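Long-range contacts in fuculose-1-phosphate aldolase (Thermus thermophilus, PDB 2FLF), which belongs to the class II aldolase and adducin family and assembles from four copies of an alpha/beta subunit of the AraD-like clan: residues G20-T25 with V44-L49; A24-F29 with H88-V93; A153-L158 with L167-L172. One frame throughout, in Å; residues are numbered along the deposited sequence.

Interaction 1 (G20-T25 with V44-L49)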
ATOM      1  N   GLY B  20      -5.265   2.201  -6.937  1.00 17.91           N
ATOM      2  CA  GLY B  20      -6.380   2.433  -6.038  1.00 18.00           C
ATOM      3  C   GLY B  20      -7.321   3.594  -6.372  1.00 19.95           C
ATOM      4  O   GLY B  20      -8.230   3.889  -5.604  1.00 20.99           O
ATOM      5  N   LEU B  21      -7.119   4.215  -7.529  1.00 11.18           N
ATOM      6  CA  LEU B  21      -7.884   5.376  -7.978  1.00 19.50           C
ATOM      7  C   LEU B  21      -9.314   5.197  -8.470  1.00 16.48           C
ATOM      8  O   LEU B  21     -10.022   6.178  -8.656  1.00 24.53           O
ATOM      9  CB  LEU B  21      -7.061   6.122  -9.032  1.00 22.04           C
ATOM     10  CG  LEU B  21      -5.710   6.580  -8.462  1.00 11.16           C
ATOM     11  CD1 LEU B  21      -4.801   7.082  -9.556  1.00 28.33           C
ATOM     12  CD2 LEU B  21      -5.958   7.702  -7.451  1.00 15.32           C
ATOM     13  N   ILE B  22      -9.718   3.951  -8.699  1.00 21.61           N
ATOM     14  CA  ILE B  22     -11.080   3.596  -9.131  1.00 20.19           C
ATOM     15  C   ILE B  22     -11.301   2.149  -8.699  1.00 24.87           C
ATOM     16  O   ILE B  22     -10.358   1.362  -8.619  1.00 32.24           O
ATOM     17  CB  ILE B  22     -11.283   3.602 -10.700  1.00 16.46           C
ATOM     18  CG1 ILE B  22     -10.513   2.424 -11.326  1.00 18.70           C
ATOM     19  CG2 ILE B  22     -10.825   4.937 -11.340  1.00 12.39           C
ATOM     20  CD1 ILE B  22     -10.329   2.495 -12.820  1.00 14.56           C
ATOM     21  N   SER B  23     -12.548   1.799  -8.418  1.00 33.90           N
ATOM     22  CA  SER B  23     -12.879   0.421  -8.087  1.00 28.23           C
ATOM     23  C   SER B  23     -12.881  -0.259  -9.453  1.00 31.49           C
ATOM     24  O   SER B  23     -12.752   0.409 -10.484  1.00 34.54           O
ATOM     25  CB  SER B  23     -14.264   0.353  -7.506  1.00 23.59           C
ATOM     26  OG  SER B  23     -15.184   0.827  -8.466  1.00 44.15           O
ATOM     27  N   ALA B  24     -13.036  -1.572  -9.474  1.00 36.02           N
ATOM     28  CA  ALA B  24     -13.041  -2.321 -10.730  1.00 36.71           C
ATOM     29  C   ALA B  24     -14.035  -1.832 -11.804  1.00 32.32           C
ATOM     30  O   ALA B  24     -13.739  -1.855 -12.990  1.00 35.43           O
ATOM     31  CB  ALA B  24     -13.286  -3.790 -10.432  1.00 24.74           C
ATOM     32  N   THR B  25     -15.203  -1.372 -11.394  1.00 27.44           N
ATOM     33  CA  THR B  25     -16.208  -0.922 -12.349  1.00 37.47           C
ATOM     34  C   THR B  25     -16.416   0.584 -12.542  1.00 37.18           C
ATOM     35  O   THR B  25     -17.013   0.998 -13.538  1.00 42.25           O
ATOM     36  CB  THR B  25     -17.572  -1.473 -11.962  1.00 42.55           C
ATOM     37  OG1 THR B  25     -17.866  -1.058 -10.619  1.00 46.04           O
ATOM     38  CG2 THR B  25     -17.585  -2.977 -12.050  1.00 22.45           C
ATOM     39  N   VAL B  44     -18.097  -1.822 -16.714  1.00 33.68           N
ATOM     40  CA  VAL B  44     -17.257  -2.855 -17.293  1.00 32.09           C
ATOM     41  C   VAL B  44     -15.996  -2.833 -16.437  1.00 31.79           C
ATOM     42  O   VAL B  44     -15.652  -1.791 -15.864  1.00 43.17           O
ATOM     43  CB  VAL B  44     -16.938  -2.602 -18.808  1.00 18.38           C
ATOM     44  CG1 VAL B  44     -17.610  -1.348 -19.288  1.00 27.35           C
ATOM     45  CG2 VAL B  44     -15.447  -2.511 -19.022  1.00 28.88           C
ATOM     46  N   GLN B  45     -15.343  -3.988 -16.319  1.00 34.89           N
ATOM     47  CA  GLN B  45     -14.125  -4.128 -15.530  1.00 29.08           C
ATOM     48  C   GLN B  45     -13.006  -3.317 -16.207  1.00 27.47           C
ATOM     49  O   GLN B  45     -12.286  -3.829 -17.063  1.00 39.28           O
ATOM     50  CB  GLN B  45     -13.713  -5.618 -15.429  1.00 29.04           C
ATOM     51  CG  GLN B  45     -14.800  -6.635 -15.020  1.00 33.66           C
ATOM     52  CD  GLN B  45     -15.176  -6.635 -13.525  1.00 50.15           C
ATOM     53  OE1 GLN B  45     -14.374  -6.991 -12.650  1.00 45.28           O
ATOM     54  NE2 GLN B  45     -16.408  -6.247 -13.239  1.00 49.04           N
ATOM     55  N   LYS B  46     -12.866  -2.056 -15.823  1.00 22.76           N
ATOM     56  CA  LYS B  46     -11.853  -1.165 -16.378  1.00 23.53           C
ATOM     57  C   LYS B  46     -10.448  -1.760 -16.465  1.00 33.00           C
ATOM     58  O   LYS B  46      -9.688  -1.458 -17.386  1.00 38.96           O
ATOM     59  CB  LYS B  46     -11.782   0.107 -15.533  1.00 31.52           C
ATOM     60  CG  LYS B  46     -13.094   0.809 -15.373  1.00 32.98           C
ATOM     61  CD  LYS B  46     -13.509   1.454 -16.679  1.00 25.78           C
ATOM     62  CE  LYS B  46     -15.008   1.503 -16.760  1.00 38.57           C
ATOM     63  NZ  LYS B  46     -15.581   2.151 -15.546  1.00 43.66           N
ATOM     64  N   ALA B  47     -10.089  -2.587 -15.491  1.00 34.22           N
ATOM     65  CA  ALA B  47      -8.760  -3.181 -15.460  1.00 36.74           C
ATOM     66  C   ALA B  47      -8.554  -4.266 -16.516  1.00 39.93           C
ATOM     67  O   ALA B  47      -7.455  -4.791 -16.667  1.00 48.88           O
ATOM     68  CB  ALA B  47      -8.480  -3.735 -14.062  1.00 32.49           C
ATOM     69  N   ARG B  48      -9.611  -4.611 -17.241  1.00 45.53           N
ATOM     70  CA  ARG B  48      -9.508  -5.636 -18.279  1.00 46.17           C
ATOM     71  C   ARG B  48     -10.295  -5.229 -19.507  1.00 45.42           C
ATOM     72  O   ARG B  48     -11.043  -6.040 -20.070  1.00 43.25           O
ATOM     73  CB  ARG B  48     -10.066  -6.960 -17.785  1.00 51.68           C
ATOM     74  CG  ARG B  48      -9.300  -7.621 -16.674  1.00 52.30           C
ATOM     75  CD  ARG B  48     -10.051  -8.873 -16.279  1.00 66.15           C
ATOM     76  NE  ARG B  48      -9.408  -9.598 -15.196  1.00 85.53           N
ATOM     77  CZ  ARG B  48      -9.940 -10.665 -14.608  1.00 96.80           C
ATOM     78  NH1 ARG B  48     -11.125 -11.124 -15.008  1.00 98.21           N
ATOM     79  NH2 ARG B  48      -9.293 -11.265 -13.618  1.00 98.17           N
ATOM     80  N   LEU B  49     -10.136  -3.979 -19.919  1.00 37.45           N
ATOM     81  CA  LEU B  49     -10.863  -3.480 -21.078  1.00 40.24           C
ATOM     82  C   LEU B  49     -10.521  -4.223 -22.364  1.00 40.12           C
ATOM     83  O   LEU B  49      -9.367  -4.595 -22.589  1.00 40.32           O
ATOM     84  CB  LEU B  49     -10.595  -1.992 -21.274  1.00 29.62           C
ATOM     85  CG  LEU B  49     -10.918  -1.019 -20.139  1.00 32.80           C
ATOM     86  CD1 LEU B  49     -10.283   0.325 -20.441  1.00 40.18           C
ATOM     87  CD2 LEU B  49     -12.402  -0.875 -19.977  1.00 29.32           C
TER
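Lys46 meets Ala24 and Thr25 with both its backbone and its side chain, joining the loop between helix 2-18 and strand 28-32 to the loop that follows strand 37-40. Two hydrogen bonds define this meeting. The amide N of Lys46 gives a bent bond to Ala24 O at 3.0 Å, while its NZ reaches Thr25 O at 2.7 Å. The ammonium group comes in from above the plane of that carbonyl, 58° out of it, and so does not lie on a lone pair. The chain bends at chi2 (-71°) and chi4 (53°), which brings NZ round to the carbonyls just ahead of strand 28-32. There NZ also bonds Gly27 O and, weakly, Ala26 O.

A softer polar contact accompanies the amide bond, a CA-H...O approach of Gln45 CA to Ala24 O at 3.4 Å. The same oxygen thus receives both an N-H and a C-H from consecutive residues.

The remaining contacts are van der Waals. Ile22 crosses Lys46 at about a right angle, with CD1 lying 3.9 Å from Lys46 CB, and its branched apolar chain suits the aliphatic root of the lysine. Nearer the surface, Thr25 and Gln45 run side by side in the same direction. Thr25 CG2 rests 3.7 Å from Gln45 NE2, and Gln45 OE1 sits 4.0 Å from Ala24 CB. The methyl of Ala24 leaves room beside it for the Gln45 amide, and Phe17 of helix 2-18 packs on both Ala24 and Ala47.

Several carbonyl oxygens collected round the amine of a buried lysine would be expected to favour its positively charged form. Lysine is apt here because its long chain can gather carbonyls from a loop without regular strand pairing.

Interaction 2 (A24-F29 with H88-V93)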
ATOM      1  N   ALA B  24     -13.036  -1.572  -9.474  1.00 36.02           N
ATOM      2  CA  ALA B  24     -13.041  -2.321 -10.730  1.00 36.71           C
ATOM      3  C   ALA B  24     -14.035  -1.832 -11.804  1.00 32.32           C
ATOM      4  O   ALA B  24     -13.739  -1.855 -12.990  1.00 35.43           O
ATOM      5  CB  ALA B  24     -13.286  -3.790 -10.432  1.00 24.74           C
ATOM      6  N   THR B  25     -15.203  -1.372 -11.394  1.00 27.44           N
ATOM      7  CA  THR B  25     -16.208  -0.922 -12.349  1.00 37.47           C
ATOM      8  C   THR B  25     -16.416   0.584 -12.542  1.00 37.18           C
ATOM      9  O   THR B  25     -17.013   0.998 -13.538  1.00 42.25           O
ATOM     10  CB  THR B  25     -17.572  -1.473 -11.962  1.00 42.55           C
ATOM     11  OG1 THR B  25     -17.866  -1.058 -10.619  1.00 46.04           O
ATOM     12  CG2 THR B  25     -17.585  -2.977 -12.050  1.00 22.45           C
ATOM     13  N   ALA B  26     -15.953   1.400 -11.606  1.00 32.04           N
ATOM     14  CA  ALA B  26     -16.189   2.836 -11.705  1.00 37.80           C
ATOM     15  C   ALA B  26     -15.181   3.630 -12.512  1.00 42.17           C
ATOM     16  O   ALA B  26     -14.217   3.090 -13.069  1.00 44.31           O
ATOM     17  CB  ALA B  26     -16.316   3.436 -10.320  1.00 31.40           C
ATOM     18  N   GLY B  27     -15.424   4.933 -12.560  1.00 36.65           N
ATOM     19  CA  GLY B  27     -14.549   5.802 -13.304  1.00 29.78           C
ATOM     20  C   GLY B  27     -14.814   5.633 -14.776  1.00 24.72           C
ATOM     21  O   GLY B  27     -15.597   4.792 -15.179  1.00 34.12           O
ATOM     22  N   ASN B  28     -14.155   6.450 -15.570  1.00 22.68           N
ATOM     23  CA  ASN B  28     -14.287   6.417 -17.009  1.00 32.11           C
ATOM     24  C   ASN B  28     -13.310   7.427 -17.640  1.00 31.43           C
ATOM     25  O   ASN B  28     -12.918   8.410 -17.018  1.00 31.04           O
ATOM     26  CB  ASN B  28     -15.741   6.700 -17.410  1.00 31.14           C
ATOM     27  CG  ASN B  28     -16.383   7.818 -16.593  1.00 45.97           C
ATOM     28  OD1 ASN B  28     -16.029   8.985 -16.731  1.00 43.97           O
ATOM     29  ND2 ASN B  28     -17.340   7.455 -15.743  1.00 46.53           N
ATOM     30  N   PHE B  29     -12.884   7.155 -18.860  1.00 25.66           N
ATOM     31  CA  PHE B  29     -11.962   8.042 -19.529  1.00 28.37           C
ATOM     32  C   PHE B  29     -12.199   8.015 -21.040  1.00 30.94           C
ATOM     33  O   PHE B  29     -12.583   6.998 -21.605  1.00 27.86           O
ATOM     34  CB  PHE B  29     -10.516   7.658 -19.161  1.00 31.20           C
ATOM     35  CG  PHE B  29     -10.286   6.179 -19.032  1.00 10.82           C
ATOM     36  CD1 PHE B  29      -9.750   5.450 -20.086  1.00 15.95           C
ATOM     37  CD2 PHE B  29     -10.610   5.511 -17.847  1.00 15.79           C
ATOM     38  CE1 PHE B  29      -9.535   4.066 -19.978  1.00 15.81           C
ATOM     39  CE2 PHE B  29     -10.397   4.143 -17.719  1.00 25.73           C
ATOM     40  CZ  PHE B  29      -9.856   3.409 -18.799  1.00 13.09           C
ATOM     41  N   HIS B  88     -11.677  10.396 -15.514  1.00 24.79           N
ATOM     42  CA  HIS B  88     -12.483  10.625 -14.337  1.00 26.22           C
ATOM     43  C   HIS B  88     -12.294   9.544 -13.281  1.00 20.28           C
ATOM     44  O   HIS B  88     -12.757   8.448 -13.449  1.00 36.06           O
ATOM     45  CB  HIS B  88     -13.948  10.694 -14.748  1.00 29.72           C
ATOM     46  CG  HIS B  88     -14.883  10.790 -13.589  1.00 32.79           C
ATOM     47  ND1 HIS B  88     -14.682  11.666 -12.545  1.00 36.73           N
ATOM     48  CD2 HIS B  88     -16.016  10.113 -13.299  1.00 35.69           C
ATOM     49  CE1 HIS B  88     -15.649  11.524 -11.661  1.00 30.27           C
ATOM     50  NE2 HIS B  88     -16.472  10.589 -12.095  1.00 38.89           N
ATOM     51  N   ALA B  89     -11.641   9.855 -12.177  1.00 24.61           N
ATOM     52  CA  ALA B  89     -11.418   8.837 -11.152  1.00 22.67           C
ATOM     53  C   ALA B  89     -11.820   9.251  -9.759  1.00 26.82           C
ATOM     54  O   ALA B  89     -12.378  10.320  -9.529  1.00 20.74           O
ATOM     55  CB  ALA B  89      -9.955   8.407 -11.136  1.00 15.30           C
ATOM     56  N   HIS B  90     -11.517   8.386  -8.810  1.00 24.45           N
ATOM     57  CA  HIS B  90     -11.876   8.673  -7.444  1.00 18.16           C
ATOM     58  C   HIS B  90     -10.719   8.557  -6.460  1.00 11.90           C
ATOM     59  O   HIS B  90     -10.641   7.614  -5.685  1.00 21.29           O
ATOM     60  CB  HIS B  90     -13.047   7.778  -7.046  1.00  7.62           C
ATOM     61  CG  HIS B  90     -14.260   7.986  -7.899  1.00 35.46           C
ATOM     62  ND1 HIS B  90     -14.441   7.350  -9.110  1.00 24.31           N
ATOM     63  CD2 HIS B  90     -15.300   8.844  -7.769  1.00 37.25           C
ATOM     64  CE1 HIS B  90     -15.535   7.811  -9.689  1.00 33.57           C
ATOM     65  NE2 HIS B  90     -16.074   8.720  -8.898  1.00 33.18           N
ATOM     66  N   PRO B  91      -9.783   9.506  -6.518  1.00 16.52           N
ATOM     67  CA  PRO B  91      -8.617   9.531  -5.621  1.00 32.09           C
ATOM     68  C   PRO B  91      -9.139   9.806  -4.211  1.00 22.09           C
ATOM     69  O   PRO B  91      -9.597  10.896  -3.910  1.00 29.36           O
ATOM     70  CB  PRO B  91      -7.758  10.666  -6.198  1.00 27.96           C
ATOM     71  CG  PRO B  91      -8.756  11.536  -6.945  1.00 33.90           C
ATOM     72  CD  PRO B  91      -9.647  10.511  -7.587  1.00 22.74           C
ATOM     73  N   ARG B  92      -9.075   8.788  -3.369  1.00 16.50           N
ATOM     74  CA  ARG B  92      -9.603   8.857  -2.032  1.00 22.77           C
ATOM     75  C   ARG B  92      -9.136  10.038  -1.182  1.00 29.74           C
ATOM     76  O   ARG B  92      -9.953  10.759  -0.614  1.00 28.77           O
ATOM     77  CB  ARG B  92      -9.356   7.522  -1.317  1.00 22.68           C
ATOM     78  CG  ARG B  92      -7.972   7.298  -0.696  1.00  6.22           C
ATOM     79  CD  ARG B  92      -7.813   5.803  -0.372  1.00 23.25           C
ATOM     80  NE  ARG B  92      -7.955   4.971  -1.571  1.00 20.62           N
ATOM     81  CZ  ARG B  92      -8.237   3.679  -1.554  1.00 19.72           C
ATOM     82  NH1 ARG B  92      -8.415   3.055  -0.396  1.00 19.08           N
ATOM     83  NH2 ARG B  92      -8.340   3.010  -2.695  1.00 17.07           N
ATOM     84  N   VAL B  93      -7.838  10.268  -1.100  1.00 29.61           N
ATOM     85  CA  VAL B  93      -7.407  11.386  -0.294  1.00 31.25           C
ATOM     86  C   VAL B  93      -7.841  12.712  -0.904  1.00 25.55           C
ATOM     87  O   VAL B  93      -8.253  13.604  -0.184  1.00 28.39           O
ATOM     88  CB  VAL B  93      -5.901  11.325  -0.043  1.00 29.01           C
ATOM     89  CG1 VAL B  93      -5.431  12.596   0.629  1.00 39.83           C
ATOM     90  CG2 VAL B  93      -5.602  10.127   0.863  1.00 14.46           C
TER
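His88 and Asn28 form an antiparallel hydrogen-bonded pair, with Asn28 N to His88 O at 3.2 Å and His88 N to Asn28 O at 2.8 Å, joining strands 85-89 and 28-32 inside the mixed sheet. Both side chains leave the same face, and that of His88 can be followed outward. Its CB lies 3.3 Å from Asn28 OD1 and nearly as close to the backbone O of Asn28. With CG set anti to the backbone N (chi1 174°), the CD2 edge of the ring meets the asparagine amide at a slant. CG still faces OD1, at 3.8 Å, and CD2 is 3.6 Å from OD1 and 3.8 Å from ND2. The amide thus stands at the ring's edge, the two planes 37° apart. ND1 is hydrogen-bonded to Ala153 O of strand 153-157, the neighbour on the other side of strand 85-89, and the ring stacks with Phe154.

Before the pair, Gly27 CA passes 3.2 Å from His88 O. Its positive phi (75°) favours glycine, and having no side chain leaves room for that carbonyl. His90 adds a looser touch, its CE1 4.1 Å from Gly27 N, which lies near the plane of the ring.

Asparagine suits its place because both amide ends are used: OD1 bonds His74 NE2 and ND2 bonds Glu70 OE2. Fixed there, the amide gives the imidazole edge a steady polar neighbour, while the ND1 bond restrains the ring's rotation.

Interaction 3 (A153-L158 with L167-L172)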
ATOM      1  N   ALA B 153     -12.642  13.188  -9.276  1.00 22.07           N
ATOM      2  CA  ALA B 153     -11.805  14.229  -9.825  1.00 29.27           C
ATOM      3  C   ALA B 153     -11.820  14.079 -11.324  1.00 35.65           C
ATOM      4  O   ALA B 153     -12.114  12.991 -11.828  1.00 26.37           O
ATOM      5  CB  ALA B 153     -10.385  14.091  -9.307  1.00 18.79           C
ATOM      6  N   PHE B 154     -11.504  15.176 -12.015  1.00 28.16           N
ATOM      7  CA  PHE B 154     -11.454  15.211 -13.465  1.00 25.78           C
ATOM      8  C   PHE B 154     -10.138  15.757 -13.955  1.00 26.43           C
ATOM      9  O   PHE B 154      -9.768  16.862 -13.584  1.00 20.01           O
ATOM     10  CB  PHE B 154     -12.545  16.106 -14.019  1.00 22.40           C
ATOM     11  CG  PHE B 154     -13.895  15.564 -13.838  1.00 22.04           C
ATOM     12  CD1 PHE B 154     -14.536  15.680 -12.627  1.00 18.62           C
ATOM     13  CD2 PHE B 154     -14.529  14.904 -14.874  1.00 20.75           C
ATOM     14  CE1 PHE B 154     -15.771  15.143 -12.464  1.00 31.04           C
ATOM     15  CE2 PHE B 154     -15.759  14.371 -14.700  1.00 12.55           C
ATOM     16  CZ  PHE B 154     -16.379  14.485 -13.515  1.00 17.49           C
ATOM     17  N   ALA B 155      -9.453  14.998 -14.808  1.00 19.99           N
ATOM     18  CA  ALA B 155      -8.176  15.434 -15.377  1.00 19.11           C
ATOM     19  C   ALA B 155      -8.220  15.468 -16.913  1.00 23.93           C
ATOM     20  O   ALA B 155      -8.634  14.510 -17.574  1.00 37.00           O
ATOM     21  CB  ALA B 155      -7.052  14.512 -14.910  1.00 18.02           C
ATOM     22  N   VAL B 156      -7.771  16.576 -17.469  1.00 18.81           N
ATOM     23  CA  VAL B 156      -7.749  16.785 -18.912  1.00 22.39           C
ATOM     24  C   VAL B 156      -6.354  16.503 -19.478  1.00 24.88           C
ATOM     25  O   VAL B 156      -5.367  16.604 -18.773  1.00 30.55           O
ATOM     26  CB  VAL B 156      -8.127  18.273 -19.248  1.00 27.31           C
ATOM     27  CG1 VAL B 156      -7.864  18.581 -20.708  1.00 19.67           C
ATOM     28  CG2 VAL B 156      -9.579  18.534 -18.909  1.00 16.08           C
ATOM     29  N   GLY B 157      -6.301  16.153 -20.756  1.00 16.88           N
ATOM     30  CA  GLY B 157      -5.059  15.897 -21.444  1.00 16.52           C
ATOM     31  C   GLY B 157      -5.155  16.746 -22.698  1.00 34.50           C
ATOM     32  O   GLY B 157      -6.265  17.023 -23.140  1.00 41.82           O
ATOM     33  N   LEU B 158      -4.030  17.142 -23.292  1.00 36.59           N
ATOM     34  CA  LEU B 158      -4.074  18.012 -24.465  1.00 29.42           C
ATOM     35  C   LEU B 158      -3.127  17.650 -25.583  1.00 37.68           C
ATOM     36  O   LEU B 158      -3.141  18.296 -26.629  1.00 44.83           O
ATOM     37  CB  LEU B 158      -3.766  19.452 -24.055  1.00 16.20           C
ATOM     38  CG  LEU B 158      -4.488  19.993 -22.831  1.00 23.19           C
ATOM     39  CD1 LEU B 158      -3.846  21.288 -22.377  1.00 18.25           C
ATOM     40  CD2 LEU B 158      -5.965  20.157 -23.155  1.00 22.38           C
ATOM     41  N   LEU B 167      -2.739   9.192 -21.529  1.00 27.29           N
ATOM     42  CA  LEU B 167      -1.658   8.926 -20.575  1.00 36.27           C
ATOM     43  C   LEU B 167      -1.412  10.198 -19.757  1.00 34.09           C
ATOM     44  O   LEU B 167      -1.229  10.158 -18.545  1.00 35.44           O
ATOM     45  CB  LEU B 167      -0.366   8.556 -21.303  1.00 24.74           C
ATOM     46  CG  LEU B 167      -0.268   7.260 -22.097  1.00 24.94           C
ATOM     47  CD1 LEU B 167       1.069   7.202 -22.769  1.00 27.01           C
ATOM     48  CD2 LEU B 167      -0.422   6.083 -21.206  1.00 10.30           C
ATOM     49  N   GLU B 168      -1.414  11.329 -20.448  1.00 29.31           N
ATOM     50  CA  GLU B 168      -1.202  12.619 -19.826  1.00 26.16           C
ATOM     51  C   GLU B 168      -2.324  12.938 -18.819  1.00 36.44           C
ATOM     52  O   GLU B 168      -2.048  13.516 -17.750  1.00 36.19           O
ATOM     53  CB  GLU B 168      -1.104  13.684 -20.919  1.00 26.15           C
ATOM     54  CG  GLU B 168      -0.871  15.103 -20.431  1.00 34.39           C
ATOM     55  CD  GLU B 168      -1.097  16.122 -21.528  1.00 44.86           C
ATOM     56  OE1 GLU B 168      -0.579  17.246 -21.416  1.00 53.67           O
ATOM     57  OE2 GLU B 168      -1.802  15.804 -22.511  1.00 54.45           O
ATOM     58  N   ALA B 169      -3.572  12.569 -19.130  1.00 14.71           N
ATOM     59  CA  ALA B 169      -4.649  12.822 -18.174  1.00 26.64           C
ATOM     60  C   ALA B 169      -4.528  11.834 -17.005  1.00 27.26           C
ATOM     61  O   ALA B 169      -4.532  12.215 -15.830  1.00 36.29           O
ATOM     62  CB  ALA B 169      -6.010  12.692 -18.838  1.00 28.62           C
ATOM     63  N   TYR B 170      -4.423  10.560 -17.334  1.00 21.83           N
ATOM     64  CA  TYR B 170      -4.266   9.541 -16.318  1.00 27.42           C
ATOM     65  C   TYR B 170      -3.185   9.986 -15.321  1.00 31.66           C
ATOM     66  O   TYR B 170      -3.370   9.902 -14.106  1.00 35.06           O
ATOM     67  CB  TYR B 170      -3.847   8.228 -16.994  1.00 20.32           C
ATOM     68  CG  TYR B 170      -2.932   7.384 -16.163  1.00 12.87           C
ATOM     69  CD1 TYR B 170      -1.637   7.094 -16.592  1.00 20.22           C
ATOM     70  CD2 TYR B 170      -3.347   6.871 -14.937  1.00 16.34           C
ATOM     71  CE1 TYR B 170      -0.783   6.305 -15.825  1.00  5.65           C
ATOM     72  CE2 TYR B 170      -2.504   6.086 -14.164  1.00 14.11           C
ATOM     73  CZ  TYR B 170      -1.223   5.798 -14.616  1.00 22.36           C
ATOM     74  OH  TYR B 170      -0.410   4.950 -13.880  1.00 32.95           O
ATOM     75  N   GLY B 171      -2.054  10.447 -15.856  1.00 30.58           N
ATOM     76  CA  GLY B 171      -0.934  10.880 -15.036  1.00 28.40           C
ATOM     77  C   GLY B 171      -1.223  12.068 -14.126  1.00 37.91           C
ATOM     78  O   GLY B 171      -0.782  12.087 -12.970  1.00 27.54           O
ATOM     79  N   LEU B 172      -1.935  13.071 -14.641  1.00 21.84           N
ATOM     80  CA  LEU B 172      -2.277  14.209 -13.810  1.00 27.30           C
ATOM     81  C   LEU B 172      -3.128  13.709 -12.645  1.00 23.16           C
ATOM     82  O   LEU B 172      -3.037  14.228 -11.523  1.00 25.15           O
ATOM     83  CB  LEU B 172      -3.047  15.261 -14.611  1.00 27.70           C
ATOM     84  CG  LEU B 172      -2.195  16.115 -15.541  1.00 32.37           C
ATOM     85  CD1 LEU B 172      -3.074  17.026 -16.376  1.00 17.82           C
ATOM     86  CD2 LEU B 172      -1.222  16.908 -14.701  1.00 24.16           C
TER
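Fully extended, with chi1 at -180° and the chain straight beyond CG, Glu168 reaches from its helix to the backbone N of Leu158. Leu172 places its CG beside the backbone N (chi1 -77°), a turn that brings CD1 to 3.3 Å from Val156 O. The carboxylate OE2 of Glu168 accepts the Leu158 N-H at 2.7 Å and also bonds Lys159 N, but the position of OE2 is less certain, and both bonds are therefore tentative. OE1 forms a salt bridge with Arg144. The length of glutamate would let its carboxylate reach the consecutive amides of Leu158 and Lys159.

Between the Glu168 and Leu172 contacts, small residues allow a close approach. Ala169 CB touches Ala155 O at 3.4 Å, and Ala155 CB lies 4.1 Å from Leu172 CB. Gly157, lacking a side chain, brings its CA within 4.5 Å of Ala169 CA.

Strand 153-157 and helix segment 167-172 run roughly antiparallel, at 146°, with axes 6.3 Å apart. The strand lies between strands 85-89 and 145-148, and Ala169 also touches Val87 of the former. Tyr170 points away from the strand to pack on helix 2-18 and on Phe17 of the third subunit.

After helix 2-18 the chain enters the stretch that opens both interaction 1 and interaction 2, which share Ala24 and Thr25. Interaction 1 closes an 18-residue loop that carries strands 28-32 and 37-40. Interaction 2 spans a longer, 58-residue loop; the two closures begin in one shared stretch and overlap, the second running on past 44-49 to 88-93. Lys46 NZ links them through Gly27 O, as does Leu21 O through His90 N. Interaction 3 follows in series, closing a short link between strand 153-157 and helix 162-192. It joins interaction 2 through neighbouring strands 85-89 and 153-157, whereas its centre lies about 17 Å from that of interaction 1.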